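Local coordinates for protein 433aa long hypothetical phosphoribosylglycinamide formyl transferase (Pyrococcus horikoshii, PDB 2DWC) that is of unconfirmed function but belongs to the ATP-grasp superfamily, with a Rossmann-like N-terminal domain, and binds adenosine-5'-diphosphate, at residues Leu30-Glu33 with Ile34-Ala38; Trp75-Val78 with Glu79-Pro83; Val397-Ala400 with Lys401-Ala404. All coordinates share one frame; numbering follows the deposited sequence.

Contact 1. Residues Leu30-Glu33 with Ile34-Ala38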
ATOM      1  N   LEU B  30      -8.335   6.660   7.463  1.00 15.24           N
ATOM      2  CA  LEU B  30      -9.061   6.149   6.311  1.00 12.59           C
ATOM      3  C   LEU B  30      -8.677   6.984   5.080  1.00 16.66           C
ATOM      4  O   LEU B  30      -8.384   6.432   4.004  1.00 16.38           O
ATOM      5  CB  LEU B  30     -10.578   6.220   6.603  1.00 14.58           C
ATOM      6  CG  LEU B  30     -10.996   5.458   7.884  1.00 19.59           C
ATOM      7  CD1 LEU B  30     -12.524   5.311   7.811  1.00 27.57           C
ATOM      8  CD2 LEU B  30     -10.356   4.059   8.003  1.00 20.94           C
ATOM      9  N   GLY B  31      -8.629   8.293   5.261  1.00 17.98           N
ATOM     10  CA  GLY B  31      -8.219   9.155   4.160  1.00 14.99           C
ATOM     11  C   GLY B  31      -6.773   8.886   3.758  1.00 11.73           C
ATOM     12  O   GLY B  31      -6.386   9.001   2.587  1.00 13.09           O
ATOM     13  N   LYS B  32      -5.934   8.535   4.733  1.00 14.53           N
ATOM     14  CA  LYS B  32      -4.526   8.260   4.408  1.00 13.28           C
ATOM     15  C   LYS B  32      -4.417   7.089   3.425  1.00 13.06           C
ATOM     16  O   LYS B  32      -3.603   7.146   2.484  1.00 12.34           O
ATOM     17  CB  LYS B  32      -3.746   7.919   5.703  1.00 14.88           C
ATOM     18  CG  LYS B  32      -2.266   7.696   5.494  1.00 15.98           C
ATOM     19  CD  LYS B  32      -1.620   7.351   6.870  1.00 13.92           C
ATOM     20  CE  LYS B  32      -0.122   7.557   6.822  1.00 17.76           C
ATOM     21  NZ  LYS B  32       0.496   7.122   8.137  1.00 18.41           N
ATOM     22  N   GLU B  33      -5.178   6.006   3.665  1.00 14.44           N
ATOM     23  CA  GLU B  33      -5.134   4.873   2.747  1.00 13.66           C
ATOM     24  C   GLU B  33      -5.762   5.191   1.372  1.00 14.99           C
ATOM     25  O   GLU B  33      -5.281   4.680   0.334  1.00 15.37           O
ATOM     26  CB  GLU B  33      -5.752   3.611   3.404  1.00 14.39           C
ATOM     27  CG  GLU B  33      -4.765   2.991   4.431  1.00 14.80           C
ATOM     28  CD  GLU B  33      -3.549   2.280   3.778  1.00 21.06           C
ATOM     29  OE1 GLU B  33      -2.555   2.018   4.522  1.00 20.24           O
ATOM     30  OE2 GLU B  33      -3.578   1.947   2.551  1.00 18.74           O
ATOM     31  N   ILE B  34      -6.771   6.067   1.318  1.00 13.76           N
ATOM     32  CA  ILE B  34      -7.301   6.466   0.001  1.00 14.87           C
ATOM     33  C   ILE B  34      -6.177   7.273  -0.701  1.00 16.09           C
ATOM     34  O   ILE B  34      -5.916   7.127  -1.893  1.00 14.94           O
ATOM     35  CB  ILE B  34      -8.538   7.380   0.145  1.00 14.12           C
ATOM     36  CG1 ILE B  34      -9.693   6.576   0.770  1.00 15.96           C
ATOM     37  CG2 ILE B  34      -8.965   7.951  -1.239  1.00 16.23           C
ATOM     38  CD1 ILE B  34     -10.860   7.462   1.185  1.00 21.54           C
ATOM     39  N   ALA B  35      -5.472   8.112   0.059  1.00 14.48           N
ATOM     40  CA  ALA B  35      -4.405   8.890  -0.549  1.00 12.24           C
ATOM     41  C   ALA B  35      -3.301   7.995  -1.084  1.00 13.38           C
ATOM     42  O   ALA B  35      -2.693   8.287  -2.126  1.00 14.13           O
ATOM     43  CB  ALA B  35      -3.823   9.909   0.498  1.00 14.65           C
ATOM     44  N   ILE B  36      -2.987   6.936  -0.346  1.00 12.64           N
ATOM     45  CA  ILE B  36      -1.935   6.012  -0.798  1.00 13.21           C
ATOM     46  C   ILE B  36      -2.351   5.315  -2.100  1.00 15.07           C
ATOM     47  O   ILE B  36      -1.542   5.188  -3.024  1.00 15.60           O
ATOM     48  CB  ILE B  36      -1.625   4.983   0.347  1.00 14.40           C
ATOM     49  CG1 ILE B  36      -0.759   5.670   1.395  1.00 12.36           C
ATOM     50  CG2 ILE B  36      -0.800   3.799  -0.200  1.00 17.30           C
ATOM     51  CD1 ILE B  36      -0.594   4.851   2.658  1.00 16.52           C
ATOM     52  N   GLU B  37      -3.596   4.864  -2.212  1.00 13.39           N
ATOM     53  CA  GLU B  37      -3.955   4.252  -3.525  1.00 14.50           C
ATOM     54  C   GLU B  37      -3.954   5.292  -4.638  1.00 16.58           C
ATOM     55  O   GLU B  37      -3.520   5.021  -5.782  1.00 16.40           O
ATOM     56  CB  GLU B  37      -5.325   3.617  -3.444  1.00 18.06           C
ATOM     57  CG  GLU B  37      -5.715   2.927  -4.780  1.00 20.31           C
ATOM     58  CD  GLU B  37      -4.785   1.749  -5.169  1.00 34.95           C
ATOM     59  OE1 GLU B  37      -4.101   1.125  -4.288  1.00 20.35           O
ATOM     60  OE2 GLU B  37      -4.776   1.440  -6.373  1.00 24.33           O
ATOM     61  N   ALA B  38      -4.395   6.500  -4.307  1.00 13.13           N
ATOM     62  CA  ALA B  38      -4.371   7.567  -5.344  1.00 14.32           C
ATOM     63  C   ALA B  38      -2.928   7.795  -5.804  1.00 14.87           C
ATOM     64  O   ALA B  38      -2.636   7.864  -6.994  1.00 15.68           O
ATOM     65  CB  ALA B  38      -4.955   8.864  -4.766  1.00 14.90           C
TER
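I36 reaches back one helical turn to K32 and E33. I36 CB lies 3.6 Å from K32 O, and I36 CG1, set anti to its own carbonyl carbon (chi1 -78°), comes to 3.4 Å from the same oxygen. I36 CD1 then lies against the carboxylate of E33, 3.9 Å from E33 OE1, and still close to K32 O, the two side chains crossing at a slant. E33 meets it by bending at chi2 (-72°). Its charge is answered elsewhere: E33 OE2 forms a salt bridge with R40 of the second subunit. I34 makes a similar return on another side of the helix, with I34 CG1 3.5 Å from L30 O. Backbone bonds hold the spacing, A35 N to G31 O at 2.8 Å and E37 N to E33 O at 3.1 Å, both of i to i+4 type. G31 belongs to a glycine pattern that resembles the Rossmann-type GxGxxG turn, consistent with the preATP-grasp fold. Helix 29-40 forms the crossover of the beta-alpha-beta unit between strands 21-25 and 44-49. I34 and A35 pack on strand 21-25, A35 and I36 on V59 of helix 55-59, and E33 and E37 on helix 313-322, while I36 meets I36 of the second subunit.

Contact 2. Residues Trp75-Val78 with Glu79-Pro83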
ATOM      1  N   TRP B  75     -15.451  26.311   0.508  1.00 13.39           N
ATOM      2  CA  TRP B  75     -15.601  26.812  -0.854  1.00 14.45           C
ATOM      3  C   TRP B  75     -14.278  27.385  -1.406  1.00 12.79           C
ATOM      4  O   TRP B  75     -13.954  27.289  -2.582  1.00 15.33           O
ATOM      5  CB  TRP B  75     -16.674  27.916  -0.894  1.00 19.18           C
ATOM      6  CG  TRP B  75     -17.971  27.442  -1.519  1.00 16.52           C
ATOM      7  CD1 TRP B  75     -19.201  27.399  -0.917  1.00 18.80           C
ATOM      8  CD2 TRP B  75     -18.153  26.958  -2.861  1.00 17.60           C
ATOM      9  NE1 TRP B  75     -20.150  26.930  -1.822  1.00 15.56           N
ATOM     10  CE2 TRP B  75     -19.528  26.650  -3.015  1.00 19.70           C
ATOM     11  CE3 TRP B  75     -17.292  26.762  -3.950  1.00 17.42           C
ATOM     12  CZ2 TRP B  75     -20.050  26.153  -4.221  1.00 20.28           C
ATOM     13  CZ3 TRP B  75     -17.813  26.267  -5.154  1.00 21.28           C
ATOM     14  CH2 TRP B  75     -19.186  25.971  -5.268  1.00 20.97           C
ATOM     15  N   SER B  76     -13.508  28.020  -0.533  1.00 15.25           N
ATOM     16  CA  SER B  76     -12.257  28.603  -0.992  1.00 14.93           C
ATOM     17  C   SER B  76     -11.360  27.472  -1.494  1.00 15.85           C
ATOM     18  O   SER B  76     -10.731  27.551  -2.548  1.00 13.93           O
ATOM     19  CB  SER B  76     -11.570  29.369   0.176  1.00 15.59           C
ATOM     20  OG  SER B  76     -10.336  29.901  -0.265  1.00 16.07           O
ATOM     21  N   VAL B  77     -11.332  26.377  -0.753  1.00 14.24           N
ATOM     22  CA  VAL B  77     -10.509  25.253  -1.188  1.00 13.10           C
ATOM     23  C   VAL B  77     -11.045  24.646  -2.494  1.00 13.75           C
ATOM     24  O   VAL B  77     -10.291  24.373  -3.428  1.00 14.04           O
ATOM     25  CB  VAL B  77     -10.493  24.151  -0.090  1.00 14.88           C
ATOM     26  CG1 VAL B  77      -9.642  22.954  -0.599  1.00 16.52           C
ATOM     27  CG2 VAL B  77      -9.870  24.733   1.215  1.00 14.97           C
ATOM     28  N   VAL B  78     -12.340  24.410  -2.549  1.00 13.95           N
ATOM     29  CA  VAL B  78     -12.918  23.808  -3.767  1.00 13.22           C
ATOM     30  C   VAL B  78     -12.717  24.714  -4.989  1.00 15.76           C
ATOM     31  O   VAL B  78     -12.334  24.236  -6.064  1.00 16.49           O
ATOM     32  CB  VAL B  78     -14.429  23.486  -3.576  1.00 14.69           C
ATOM     33  CG1 VAL B  78     -15.072  23.085  -4.954  1.00 14.51           C
ATOM     34  CG2 VAL B  78     -14.588  22.331  -2.534  1.00 17.23           C
ATOM     35  N   GLU B  79     -12.903  26.025  -4.837  1.00 13.49           N
ATOM     36  CA  GLU B  79     -12.701  26.882  -5.980  1.00 14.05           C
ATOM     37  C   GLU B  79     -11.254  26.907  -6.435  1.00 15.54           C
ATOM     38  O   GLU B  79     -10.953  27.023  -7.635  1.00 17.14           O
ATOM     39  CB  GLU B  79     -13.167  28.314  -5.691  1.00 18.54           C
ATOM     40  CG  GLU B  79     -14.624  28.515  -5.891  1.00 29.03           C
ATOM     41  CD  GLU B  79     -15.026  28.330  -7.379  1.00 27.79           C
ATOM     42  OE1 GLU B  79     -14.283  28.787  -8.282  1.00 31.77           O
ATOM     43  OE2 GLU B  79     -16.089  27.725  -7.613  1.00 48.48           O
ATOM     44  N   ARG B  80     -10.331  26.850  -5.480  1.00 17.27           N
ATOM     45  CA  ARG B  80      -8.921  26.837  -5.860  1.00 12.43           C
ATOM     46  C   ARG B  80      -8.505  25.570  -6.585  1.00 17.35           C
ATOM     47  O   ARG B  80      -7.787  25.609  -7.579  1.00 17.23           O
ATOM     48  CB  ARG B  80      -8.031  26.983  -4.596  1.00 13.85           C
ATOM     49  CG  ARG B  80      -8.026  28.421  -4.028  1.00 12.89           C
ATOM     50  CD  ARG B  80      -7.184  28.499  -2.769  1.00 13.34           C
ATOM     51  NE  ARG B  80      -5.781  28.085  -2.966  1.00 14.53           N
ATOM     52  CZ  ARG B  80      -4.804  28.927  -3.319  1.00 16.07           C
ATOM     53  NH1 ARG B  80      -3.554  28.498  -3.458  1.00 17.85           N
ATOM     54  NH2 ARG B  80      -5.082  30.229  -3.572  1.00 14.11           N
ATOM     55  N   GLU B  81      -8.975  24.441  -6.055  1.00 14.48           N
ATOM     56  CA  GLU B  81      -8.533  23.135  -6.509  1.00 13.99           C
ATOM     57  C   GLU B  81      -9.324  22.466  -7.647  1.00 17.78           C
ATOM     58  O   GLU B  81      -8.748  21.658  -8.389  1.00 17.66           O
ATOM     59  CB  GLU B  81      -8.498  22.203  -5.291  1.00 14.15           C
ATOM     60  CG  GLU B  81      -7.476  22.629  -4.175  1.00 13.87           C
ATOM     61  CD  GLU B  81      -6.010  22.619  -4.656  1.00 17.23           C
ATOM     62  OE1 GLU B  81      -5.155  23.343  -4.056  1.00 16.24           O
ATOM     63  OE2 GLU B  81      -5.712  21.908  -5.628  1.00 19.05           O
ATOM     64  N   LYS B  82     -10.621  22.764  -7.711  1.00 15.77           N
ATOM     65  CA  LYS B  82     -11.511  22.203  -8.757  1.00 14.65           C
ATOM     66  C   LYS B  82     -11.223  20.734  -8.933  1.00 15.84           C
ATOM     67  O   LYS B  82     -10.835  20.262 -10.010  1.00 15.62           O
ATOM     68  CB  LYS B  82     -11.301  22.979 -10.056  1.00 23.93           C
ATOM     69  CG  LYS B  82     -11.572  24.457  -9.836  1.00 20.95           C
ATOM     70  CD  LYS B  82     -11.724  25.230 -11.150  1.00 28.32           C
ATOM     71  CE  LYS B  82     -12.342  26.593 -10.887  1.00 35.82           C
ATOM     72  NZ  LYS B  82     -11.336  27.480 -10.272  1.00 33.78           N
ATOM     73  N   PRO B  83     -11.456  19.959  -7.856  1.00 15.45           N
ATOM     74  CA  PRO B  83     -11.206  18.525  -7.860  1.00 12.82           C
ATOM     75  C   PRO B  83     -12.193  17.690  -8.697  1.00 16.05           C
ATOM     76  O   PRO B  83     -13.316  18.147  -8.938  1.00 17.07           O
ATOM     77  CB  PRO B  83     -11.295  18.178  -6.387  1.00 13.42           C
ATOM     78  CG  PRO B  83     -12.334  19.036  -5.885  1.00 16.77           C
ATOM     79  CD  PRO B  83     -12.100  20.386  -6.599  1.00 15.18           C
TER
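W75 lays the six-membered part of its indole alongside E79, one turn further on in helix 71-81 of the Rossmann-like preATP-grasp domain. W75 CE3 is 3.7 Å from E79 CG, and W75 CZ3 is 3.3 Å from E79 OE2. The ring and carboxylate planes are 27° apart, and the oxygen approaches the ring obliquely. E79 reaches this position with CG anti to its carbonyl carbon (chi1 -84°) and a bend at chi2, which carries the chain back along the helix toward the indole. The indole has further partners: W75 NE1 is hydrogen-bonded to E100 OE1, and the ring packs edge-to-face with F101.

Farther round the helix, V77 CG1 lies 4.2 Å from E81 CG, a branch methyl of V77 against the CG methylene of E81, the side chains crossing at a slant. The carboxylate of E81 leads away to salt bridges with K21 and R62 and a hydrogen bond with Y64. The aliphatic part of R80 covers S76 O, with R80 CG at 3.2 Å from S76 O, while R80 NE is hydrogen-bonded to Y64 OH.

The helix ends at E81; K82 is the first residue to leave helical geometry, with positive phi (44°), although its N still bonds to V78 O. P83 follows, and P83 CD approaches V78 CG1 at 4.3 Å; V77, V78 and P83 all touch L23 of strand 21-25. The lysine chain folds back over the helix end, bending at chi4, and its ammonium group donates to a backbone carbonyl: K82 NZ to E79 O is 2.7 Å, with the nitrogen in the carbonyl plane.

Contact 3. Residues Val397-Ala400 with Lys401-Ala404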
ATOM      1  N   VAL B 397      -9.927 -17.608  10.103  1.00 23.78           N
ATOM      2  CA  VAL B 397     -10.248 -16.263  10.599  1.00 24.20           C
ATOM      3  C   VAL B 397     -10.145 -16.112  12.121  1.00 24.02           C
ATOM      4  O   VAL B 397      -9.762 -15.051  12.618  1.00 22.19           O
ATOM      5  CB  VAL B 397     -11.648 -15.809  10.064  1.00 29.03           C
ATOM      6  CG1 VAL B 397     -12.758 -16.585  10.736  1.00 27.13           C
ATOM      7  CG2 VAL B 397     -11.848 -14.289  10.270  1.00 21.88           C
ATOM      8  N   GLU B 398     -10.428 -17.175  12.892  1.00 23.53           N
ATOM      9  CA  GLU B 398     -10.329 -17.056  14.341  1.00 24.70           C
ATOM     10  C   GLU B 398      -8.872 -16.965  14.788  1.00 21.71           C
ATOM     11  O   GLU B 398      -8.577 -16.322  15.800  1.00 26.27           O
ATOM     12  CB  GLU B 398     -11.055 -18.237  15.040  1.00 29.51           C
ATOM     13  CG  GLU B 398     -12.552 -18.279  14.679  1.00 39.34           C
ATOM     14  CD  GLU B 398     -13.342 -19.340  15.449  1.00 51.65           C
ATOM     15  OE1 GLU B 398     -12.742 -20.334  15.923  1.00 51.69           O
ATOM     16  OE2 GLU B 398     -14.580 -19.182  15.566  1.00 51.21           O
ATOM     17  N   VAL B 399      -7.971 -17.601  14.043  1.00 22.97           N
ATOM     18  CA  VAL B 399      -6.554 -17.529  14.337  1.00 24.86           C
ATOM     19  C   VAL B 399      -6.112 -16.076  14.038  1.00 24.69           C
ATOM     20  O   VAL B 399      -5.387 -15.460  14.819  1.00 24.58           O
ATOM     21  CB  VAL B 399      -5.754 -18.509  13.463  1.00 23.76           C
ATOM     22  CG1 VAL B 399      -4.264 -18.261  13.669  1.00 26.18           C
ATOM     23  CG2 VAL B 399      -6.098 -19.977  13.857  1.00 27.43           C
ATOM     24  N   ALA B 400      -6.557 -15.530  12.916  1.00 22.92           N
ATOM     25  CA  ALA B 400      -6.193 -14.128  12.603  1.00 23.17           C
ATOM     26  C   ALA B 400      -6.734 -13.155  13.655  1.00 20.65           C
ATOM     27  O   ALA B 400      -6.011 -12.229  14.054  1.00 20.72           O
ATOM     28  CB  ALA B 400      -6.692 -13.755  11.207  1.00 24.32           C
ATOM     29  N   LYS B 401      -7.981 -13.344  14.119  1.00 21.80           N
ATOM     30  CA  LYS B 401      -8.545 -12.483  15.171  1.00 24.73           C
ATOM     31  C   LYS B 401      -7.683 -12.514  16.433  1.00 29.86           C
ATOM     32  O   LYS B 401      -7.331 -11.467  17.001  1.00 22.77           O
ATOM     33  CB  LYS B 401      -9.978 -12.926  15.562  1.00 25.64           C
ATOM     34  CG  LYS B 401     -11.013 -12.786  14.478  1.00 29.01           C
ATOM     35  CD  LYS B 401     -12.306 -13.493  14.849  1.00 29.11           C
ATOM     36  CE  LYS B 401     -12.968 -12.881  16.098  1.00 29.72           C
ATOM     37  NZ  LYS B 401     -14.246 -13.606  16.415  1.00 37.75           N
ATOM     38  N   ARG B 402      -7.332 -13.721  16.892  1.00 25.40           N
ATOM     39  CA  ARG B 402      -6.526 -13.817  18.105  1.00 25.53           C
ATOM     40  C   ARG B 402      -5.144 -13.244  17.885  1.00 21.48           C
ATOM     41  O   ARG B 402      -4.593 -12.592  18.773  1.00 23.90           O
ATOM     42  CB  ARG B 402      -6.413 -15.278  18.590  1.00 23.45           C
ATOM     43  CG  ARG B 402      -7.633 -15.758  19.380  1.00 40.65           C
ATOM     44  CD  ARG B 402      -7.406 -17.180  19.972  1.00 44.16           C
ATOM     45  NE  ARG B 402      -7.020 -18.157  18.944  1.00 46.20           N
ATOM     46  CZ  ARG B 402      -7.867 -18.938  18.270  1.00 50.24           C
ATOM     47  NH1 ARG B 402      -9.178 -18.888  18.507  1.00 52.82           N
ATOM     48  NH2 ARG B 402      -7.402 -19.758  17.341  1.00 50.52           N
ATOM     49  N   LYS B 403      -4.574 -13.461  16.705  1.00 22.85           N
ATOM     50  CA  LYS B 403      -3.247 -12.931  16.449  1.00 21.22           C
ATOM     51  C   LYS B 403      -3.171 -11.392  16.387  1.00 19.33           C
ATOM     52  O   LYS B 403      -2.220 -10.798  16.943  1.00 21.06           O
ATOM     53  CB  LYS B 403      -2.721 -13.516  15.171  1.00 20.06           C
ATOM     54  CG  LYS B 403      -1.333 -13.107  14.834  1.00 24.25           C
ATOM     55  CD  LYS B 403      -0.845 -13.949  13.679  1.00 23.15           C
ATOM     56  CE  LYS B 403      -0.360 -15.318  14.162  1.00 26.87           C
ATOM     57  NZ  LYS B 403       0.346 -16.049  13.076  1.00 24.01           N
ATOM     58  N   ALA B 404      -4.140 -10.764  15.714  1.00 19.82           N
ATOM     59  CA  ALA B 404      -4.170  -9.295  15.650  1.00 20.83           C
ATOM     60  C   ALA B 404      -4.282  -8.750  17.069  1.00 23.30           C
ATOM     61  O   ALA B 404      -3.627  -7.785  17.438  1.00 21.30           O
ATOM     62  CB  ALA B 404      -5.372  -8.797  14.786  1.00 20.76           C
TER
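R402 folds its guanidinium back over E398 and V399 at the start of helix 397-409, in the PurT C-terminal region. The guanidinium packs flat on the backbone: E398 O lies 3.6 Å from the plane of the R402 guanidinium, over its centre, and this same oxygen accepts the hydrogen bond from R402 N. A bend at chi3 (-54°) lays the flat group against the backbone of the preceding turn. R402 NH2 is 3.7 Å from V399 CG2, and the two side chains run at a slant to each other.

Charge plays a looser part. E398 OE1 lies 4.6 Å from R402 NH1, not in contact, so any attraction is probably longer-range. E398 OE2 is also close to E250 OE1, a like charge that might oppose its ionisation. K401, after passing V397 O, makes a cation-pi contact with W246.

Aliphatic contacts with backbone oxygens make a third group. K401 CG comes to 3.2 Å from V397 O, and K403 CB to 3.3 Å from V399 O, while K403 NZ is hydrogen-bonded to P369 O. On the sheet side, A400 packs on A344 of strand 343-349, and A404 on H346 of that strand and A392 of strand 386-393.

The backbone is regular: each oxygen from V397 to A400 accepts from the nitrogen four residues on, ending with A404 N to A400 O, 2.9 Å at an N-H...O angle of 169°.

All three are local contacts between residues three to five apart, along a helix or, in contact 2, round its C-terminal end, and none touches another. Contacts 1 and 2 share the preATP-grasp domain, on helices that both pack on strand 21-25; their centres are 20 Å apart and their nearest atoms about 11 Å. Contact 3 lies in the PurT C-terminal region, 25 Å from contact 1 and 44 Å from contact 2 between centres, and contacts 2 and 3 fall on opposite sides of the chain's centre. Contact 1 is the one that meets the second subunit. The side chain of L30 is about 13 Å from the bound adenosine-5'-diphosphate, and no residue of the three contacts lines its pocket.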